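Local coordinates for protein alpha-(N-acetylaminomethylene)succinic acid hydrolase (PDB 3KXP) that hydrolyses (E)-2-(acetamidomethylene)succinate to succinic semialdehyde, acetate, ammonia and carbon dioxide, the final reaction of vitamin B6 degradation, at residues H75-N80 with A237-G242; Q188-I193 with E197-G202; S218-V223 with L227-S232. One frame throughout, in Å; residues are numbered along the deposited sequence.

Contact 1 lies closest to the catalytic centre: the side chain of Ile77 comes within about 6 Å of that of Ser142, the inferred nucleophile. Contacts 2 and 3 lie farther out, with centres about 19 Å and 15 Å from that of contact 1, and both fall within the 156 residues between the two segments of contact 1. They are neighbours of each other, their centres about 11 Å apart, and a probable backbone hydrogen bond from Leu227 N to Phe190 O (2.7 Å) joins them. Contact 3 also reaches contact 1, where Asn80 ND2 probably bonds to Ser218 OG at 2.9 Å. After a short link, strand 226-229 is followed by helix 233-242 of contact 1.

Contact 1: residues H75-N80 with A237-G242; sequences HGITSN and AQTARG
Ile77 meets Thr239 and Ala240 without a flat group between them; the ring beside this contact is that of His75. Over one of its faces lie Ser79 O, 3.4 Å above the ring plane, and Asn80 CA; the ring of His105 meets it at an angle. At its edge ND1 gives a nearly straight bond to Gly76 O (2.6 Å, 169°), with the acceptor in the ring plane, and NE2 is bonded to Gln102 N. Gly76 O also takes Ser79 N, from the opposite face of its carbonyl, and this second bond closes a type II turn. The His-Gly pair after strand 70-74 is where alpha/beta hydrolases form part of the oxyanion hole, and chloride binding at Ile77 is consistent with that role. The side chains that meet across the contact touch through carbon atoms, and no hydrogen bond crosses it. Ile77 CG1 stands anti to the backbone N (chi1 -162°), extending CD1 to Thr239 CG2 at 3.5 Å and to Ala240 CB at 4.1 Å. This longer branch of isoleucine reaches the helix for methyl-to-methyl packing, and the small alanine lets CD1 settle 3.6 Å from Ala240 N. Thr239 OG1 bonds to Ala235 O and Tyr120 OH.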
# COMPACT_ATOMS: atom_id res chain seq x y z
N HIS A 75 20.03 0.96 -6.80
CA HIS A 75 19.83 1.34 -8.20
C HIS A 75 19.58 0.19 -9.19
O HIS A 75 19.69 -0.99 -8.84
CB HIS A 75 21.07 2.12 -8.66
CG HIS A 75 22.32 1.29 -8.66
ND1 HIS A 75 22.58 0.34 -9.62
CD2 HIS A 75 23.31 1.17 -7.74
CE1 HIS A 75 23.68 -0.32 -9.30
NE2 HIS A 75 24.14 0.16 -8.16
N GLY A 76 19.26 0.54 -10.43
CA GLY A 76 19.03 -0.47 -11.46
C GLY A 76 20.34 -0.84 -12.16
O GLY A 76 21.38 -0.24 -11.87
N ILE A 77 20.29 -1.80 -13.09
CA ILE A 77 21.50 -2.22 -13.81
C ILE A 77 22.19 -1.08 -14.58
O ILE A 77 21.53 -0.22 -15.18
CB ILE A 77 21.17 -3.38 -14.77
CG1 ILE A 77 22.46 -4.11 -15.16
CG2 ILE A 77 20.49 -2.85 -16.01
CD1 ILE A 77 22.20 -5.45 -15.84
N THR A 78 23.52 -1.08 -14.53
CA THR A 78 24.40 -0.08 -15.16
C THR A 78 24.36 1.29 -14.49
O THR A 78 25.19 2.15 -14.78
CB THR A 78 24.14 0.14 -16.68
OG1 THR A 78 22.97 0.96 -16.86
CG2 THR A 78 23.96 -1.18 -17.40
N SER A 79 23.41 1.49 -13.59
CA SER A 79 23.27 2.77 -12.88
C SER A 79 24.18 2.79 -11.64
O SER A 79 25.08 1.96 -11.51
CB SER A 79 21.79 2.95 -12.49
OG SER A 79 21.52 4.24 -12.00
N ASN A 80 23.94 3.74 -10.74
CA ASN A 80 24.73 3.86 -9.51
C ASN A 80 24.00 4.69 -8.44
O ASN A 80 23.05 5.41 -8.74
CB ASN A 80 26.12 4.46 -9.82
CG ASN A 80 26.07 5.97 -9.98
OD1 ASN A 80 26.21 6.70 -9.00
ND2 ASN A 80 25.88 6.44 -11.20
N ALA A 237 26.89 -7.91 -18.20
CA ALA A 237 26.47 -9.05 -19.00
C ALA A 237 25.98 -10.18 -18.11
O ALA A 237 24.96 -10.80 -18.38
CB ALA A 237 27.62 -9.53 -19.89
N GLN A 238 26.72 -10.44 -17.03
CA GLN A 238 26.33 -11.50 -16.12
C GLN A 238 25.09 -11.12 -15.32
O GLN A 238 24.23 -11.97 -15.07
CB GLN A 238 27.48 -11.83 -15.17
CG GLN A 238 28.70 -12.38 -15.87
CD GLN A 238 29.83 -12.67 -14.92
OE1 GLN A 238 29.73 -13.56 -14.07
NE2 GLN A 238 30.92 -11.92 -15.05
N THR A 239 24.99 -9.86 -14.93
CA THR A 239 23.84 -9.38 -14.17
C THR A 239 22.57 -9.46 -15.02
O THR A 239 21.53 -9.94 -14.56
CB THR A 239 24.03 -7.95 -13.71
OG1 THR A 239 25.15 -7.89 -12.82
CG2 THR A 239 22.80 -7.45 -13.00
N ALA A 240 22.67 -9.01 -16.27
CA ALA A 240 21.54 -9.04 -17.20
C ALA A 240 20.95 -10.44 -17.31
O ALA A 240 19.75 -10.62 -17.11
CB ALA A 240 21.96 -8.53 -18.58
N ARG A 241 21.76 -11.45 -17.62
CA ARG A 241 21.18 -12.79 -17.71
C ARG A 241 20.75 -13.35 -16.37
O ARG A 241 19.93 -14.26 -16.32
CB ARG A 241 22.11 -13.78 -18.45
CG ARG A 241 23.59 -13.69 -18.17
CD ARG A 241 24.33 -13.79 -19.50
NE ARG A 241 24.32 -12.51 -20.22
CZ ARG A 241 24.52 -12.36 -21.52
NH1 ARG A 241 24.49 -11.15 -22.06
NH2 ARG A 241 24.73 -13.43 -22.29
N GLY A 242 21.26 -12.80 -15.28
CA GLY A 242 20.85 -13.27 -13.98
C GLY A 242 19.45 -12.77 -13.68
O GLY A 242 18.73 -13.35 -12.87

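Contact 2: residues Q188-I193 with E197-G202; sequences QLFEDI and EAYLAG
Ile193 and Glu197 meet in the opening turns of helix 193-203, while Tyr199, two residues further on, packs against the loop that leads into that helix. In the alpha/beta hydrolase fold this region, between the sixth and seventh strands of the main sheet, is where cap segments are commonly inserted. Glu197 N donates to Ile193 O at 3.0 Å with an N-H...O angle of 159°, an N-H(i+4) to O(i) bond, as in a regular alpha-helix. Asp192, at the N-cap, starts the helix by accepting Ala195 N with its carboxylate, a task for which a short acidic side chain is well suited. Glu197 brings its CG to 3.4 Å from Ile193 O. From there the extended chain carries OE2 to a salt bridge with Arg213 of helix 209-218. Ile193 lays its aliphatic chain against Arg213 and Glu217 of that same helix, so both residues tie the two helices together. Tyr199 swings its ring back to the loop because CG lies anti to the backbone N (chi1 163°). Its CB touches Phe190 CE2 at 3.5 Å, and CD2 lies 3.6 Å from Phe190 CZ. The two rings meet obliquely, with centroids 5.3 Å apart and planes inclined by 40°; a large flat residue on each side fills the junction of loop and helix. Gln188 adds a polar neighbour: its NE2, bonded to Ala185 O, sits 4.0 Å above one face of the Tyr199 ring, displaced toward the rim.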
# COMPACT_ATOMS: atom_id res chain seq x y z
N GLN A 188 31.54 2.33 -23.87
CA GLN A 188 32.27 2.96 -24.97
C GLN A 188 33.05 4.16 -24.42
O GLN A 188 32.86 4.57 -23.27
CB GLN A 188 31.30 3.45 -26.04
CG GLN A 188 30.29 4.47 -25.51
CD GLN A 188 29.26 4.91 -26.55
OE1 GLN A 188 29.57 5.67 -27.47
NE2 GLN A 188 28.03 4.42 -26.39
N LEU A 189 33.92 4.74 -25.25
CA LEU A 189 34.72 5.89 -24.85
C LEU A 189 34.04 7.20 -25.24
O LEU A 189 33.98 7.53 -26.42
CB LEU A 189 36.10 5.81 -25.50
CG LEU A 189 37.07 6.98 -25.30
CD1 LEU A 189 37.44 7.10 -23.82
CD2 LEU A 189 38.31 6.75 -26.15
N PHE A 190 33.53 7.93 -24.25
CA PHE A 190 32.89 9.21 -24.53
C PHE A 190 33.94 10.32 -24.55
O PHE A 190 34.87 10.31 -23.74
CB PHE A 190 31.81 9.52 -23.49
CG PHE A 190 30.69 8.52 -23.48
CD1 PHE A 190 30.70 7.46 -22.57
CD2 PHE A 190 29.66 8.61 -24.40
CE1 PHE A 190 29.69 6.50 -22.58
CE2 PHE A 190 28.64 7.65 -24.42
CZ PHE A 190 28.66 6.60 -23.51
N GLU A 191 33.77 11.26 -25.47
CA GLU A 191 34.70 12.37 -25.62
C GLU A 191 34.71 13.33 -24.43
O GLU A 191 35.77 13.80 -24.00
CB GLU A 191 34.35 13.12 -26.91
CG GLU A 191 34.93 14.51 -27.03
CD GLU A 191 34.57 15.15 -28.36
OE1 GLU A 191 33.38 15.12 -28.73
OE2 GLU A 191 35.49 15.68 -29.02
N ASP A 192 33.52 13.63 -23.91
CA ASP A 192 33.38 14.52 -22.77
C ASP A 192 32.00 14.33 -22.16
O ASP A 192 31.18 13.59 -22.69
CB ASP A 192 33.60 15.97 -23.20
CG ASP A 192 32.76 16.36 -24.42
OD1 ASP A 192 33.22 17.23 -25.19
OD2 ASP A 192 31.65 15.80 -24.59
N ILE A 193 31.74 15.00 -21.05
CA ILE A 193 30.46 14.83 -20.39
C ILE A 193 29.29 15.17 -21.29
O ILE A 193 28.22 14.58 -21.17
CB ILE A 193 30.39 15.64 -19.07
CG1 ILE A 193 29.22 15.11 -18.22
CG2 ILE A 193 30.23 17.11 -19.35
CD1 ILE A 193 29.14 15.71 -16.83
N GLU A 197 25.86 12.84 -21.85
CA GLU A 197 24.47 13.26 -21.69
C GLU A 197 23.68 13.03 -22.97
O GLU A 197 22.53 12.59 -22.91
CB GLU A 197 24.42 14.73 -21.30
CG GLU A 197 25.04 15.01 -19.96
CD GLU A 197 25.11 16.48 -19.68
OE1 GLU A 197 25.80 17.20 -20.44
OE2 GLU A 197 24.49 16.93 -18.70
N ALA A 198 24.28 13.33 -24.12
CA ALA A 198 23.62 13.11 -25.39
C ALA A 198 23.26 11.63 -25.47
O ALA A 198 22.13 11.27 -25.79
CB ALA A 198 24.53 13.48 -26.54
N TYR A 199 24.24 10.78 -25.17
CA TYR A 199 24.02 9.35 -25.20
C TYR A 199 22.89 8.94 -24.25
O TYR A 199 21.98 8.20 -24.64
CB TYR A 199 25.29 8.60 -24.80
CG TYR A 199 25.01 7.16 -24.42
CD1 TYR A 199 24.56 6.25 -25.38
CD2 TYR A 199 25.10 6.74 -23.10
CE1 TYR A 199 24.20 4.95 -25.02
CE2 TYR A 199 24.75 5.44 -22.73
CZ TYR A 199 24.30 4.55 -23.69
OH TYR A 199 23.93 3.29 -23.32
N LEU A 200 22.96 9.40 -23.01
CA LEU A 200 21.95 9.06 -22.02
C LEU A 200 20.57 9.59 -22.39
O LEU A 200 19.61 8.83 -22.39
CB LEU A 200 22.39 9.57 -20.63
CG LEU A 200 23.63 8.87 -20.04
CD1 LEU A 200 24.12 9.62 -18.81
CD2 LEU A 200 23.30 7.41 -19.69
N ALA A 201 20.46 10.87 -22.71
CA ALA A 201 19.17 11.44 -23.09
C ALA A 201 18.52 10.60 -24.20
O ALA A 201 17.31 10.43 -24.22
CB ALA A 201 19.36 12.88 -23.57
N GLY A 202 19.35 10.08 -25.10
CA GLY A 202 18.85 9.27 -26.20
C GLY A 202 18.43 7.87 -25.78
O GLY A 202 17.48 7.31 -26.34

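Contact 3: residues S218-V223 with L227-S232; sequences SGYQPV and LRPLAS
Tyr220 leans obliquely across Pro229, its CD2 lying 3.6 Å from Pro229 CA and CE2 3.7 Å from Pro229 CG. The ring takes this course because CG stands beside the backbone N (chi1 -53°). Val196 and Leu200 of helix 193-203 also touch it, so the aromatic ring joins strand and helix. Leu227 crosses Pro222 on the same face of the sheet: its CD1 lies 3.3 Å from Pro222 N and also approaches the ring carbons CB and CD. These residues belong to the antiparallel beta hairpin of strands 220-223 and 226-229. Both prolines occupy non-hydrogen-bonded pairs, where a missing N-H costs no cross-strand bond. Gln221 and Arg228 form the hydrogen-bonded pair between them: Gln221 N reaches Arg228 O at 2.8 Å, and Arg228 N returns a bond to Gln221 O. Leu230 N gives a bond to Gly219 O (2.8 Å, 158°), which adds one more cross-segment backbone bond beyond the strands. Gly219 O also accepts a hydrogen bond from a water at 2.6 Å, which in turn accepts one from Ala231 N. Leu230 sends CD1 to 3.4 Å from Ser218 O, at the end of helix 209-218.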
# COMPACT_ATOMS: atom_id res chain seq x y z
N SER A 218 27.99 10.98 -12.31
CA SER A 218 28.31 9.95 -11.33
C SER A 218 28.70 8.57 -11.83
O SER A 218 29.44 7.87 -11.16
CB SER A 218 27.14 9.79 -10.36
OG SER A 218 25.98 9.32 -11.03
N GLY A 219 28.21 8.16 -12.99
CA GLY A 219 28.54 6.83 -13.47
C GLY A 219 29.63 6.71 -14.51
O GLY A 219 29.88 5.62 -15.03
N TYR A 220 30.28 7.81 -14.83
CA TYR A 220 31.33 7.79 -15.83
C TYR A 220 32.55 8.56 -15.33
O TYR A 220 32.42 9.68 -14.83
CB TYR A 220 30.79 8.38 -17.15
CG TYR A 220 29.50 7.71 -17.59
CD1 TYR A 220 28.31 7.95 -16.91
CD2 TYR A 220 29.51 6.73 -18.58
CE1 TYR A 220 27.16 7.21 -17.18
CE2 TYR A 220 28.36 5.98 -18.86
CZ TYR A 220 27.19 6.22 -18.15
OH TYR A 220 26.08 5.42 -18.33
N GLN A 221 33.73 7.95 -15.43
CA GLN A 221 34.94 8.60 -14.96
C GLN A 221 35.99 8.83 -16.03
O GLN A 221 36.09 8.08 -17.00
CB GLN A 221 35.55 7.80 -13.79
CG GLN A 221 35.77 6.31 -14.04
CD GLN A 221 37.10 5.97 -14.72
OE1 GLN A 221 38.17 6.38 -14.27
NE2 GLN A 221 37.02 5.19 -15.80
N PRO A 222 36.78 9.90 -15.86
CA PRO A 222 37.84 10.26 -16.81
C PRO A 222 38.90 9.18 -16.94
O PRO A 222 39.52 8.77 -15.97
CB PRO A 222 38.38 11.56 -16.23
CG PRO A 222 38.21 11.35 -14.76
CD PRO A 222 36.82 10.78 -14.69
N VAL A 223 39.08 8.72 -18.17
CA VAL A 223 40.05 7.69 -18.45
C VAL A 223 40.95 8.24 -19.57
O VAL A 223 40.82 9.40 -19.97
CB VAL A 223 39.33 6.38 -18.89
CG1 VAL A 223 39.24 6.30 -20.41
CG2 VAL A 223 40.03 5.18 -18.29
N LEU A 227 35.91 9.85 -21.28
CA LEU A 227 35.16 9.25 -20.17
C LEU A 227 34.68 7.84 -20.49
O LEU A 227 34.40 7.52 -21.65
CB LEU A 227 33.94 10.10 -19.81
CG LEU A 227 34.09 11.53 -19.29
CD1 LEU A 227 34.88 11.54 -18.00
CD2 LEU A 227 34.76 12.39 -20.34
N ARG A 228 34.58 7.01 -19.46
CA ARG A 228 34.09 5.65 -19.61
C ARG A 228 33.23 5.29 -18.41
O ARG A 228 33.34 5.90 -17.34
CB ARG A 228 35.25 4.66 -19.72
CG ARG A 228 35.44 4.07 -21.13
CD ARG A 228 36.53 3.00 -21.15
NE ARG A 228 36.37 2.09 -22.28
CZ ARG A 228 36.64 2.39 -23.55
NH1 ARG A 228 37.11 3.59 -23.85
NH2 ARG A 228 36.43 1.51 -24.51
N PRO A 229 32.33 4.31 -18.57
CA PRO A 229 31.44 3.86 -17.49
C PRO A 229 32.22 3.26 -16.32
O PRO A 229 33.23 2.60 -16.52
CB PRO A 229 30.59 2.77 -18.17
CG PRO A 229 30.66 3.12 -19.62
CD PRO A 229 32.06 3.58 -19.82
N LEU A 230 31.75 3.49 -15.10
CA LEU A 230 32.40 2.91 -13.93
C LEU A 230 32.03 1.42 -13.89
O LEU A 230 32.85 0.57 -13.53
CB LEU A 230 31.93 3.60 -12.65
CG LEU A 230 32.64 4.92 -12.35
CD1 LEU A 230 32.01 5.60 -11.14
CD2 LEU A 230 34.12 4.64 -12.10
N ALA A 231 30.80 1.12 -14.27
CA ALA A 231 30.30 -0.26 -14.28
C ALA A 231 31.14 -1.17 -15.16
O ALA A 231 31.50 -0.80 -16.28
CB ALA A 231 28.84 -0.28 -14.76
N SER A 232 31.44 -2.36 -14.66
CA SER A 232 32.21 -3.34 -15.40
C SER A 232 31.32 -3.99 -16.45
O SER A 232 30.20 -4.43 -16.13
CB SER A 232 32.74 -4.42 -14.45
OG SER A 232 32.83 -5.67 -15.12
O HOH W 1 28.65 3.31 -14.94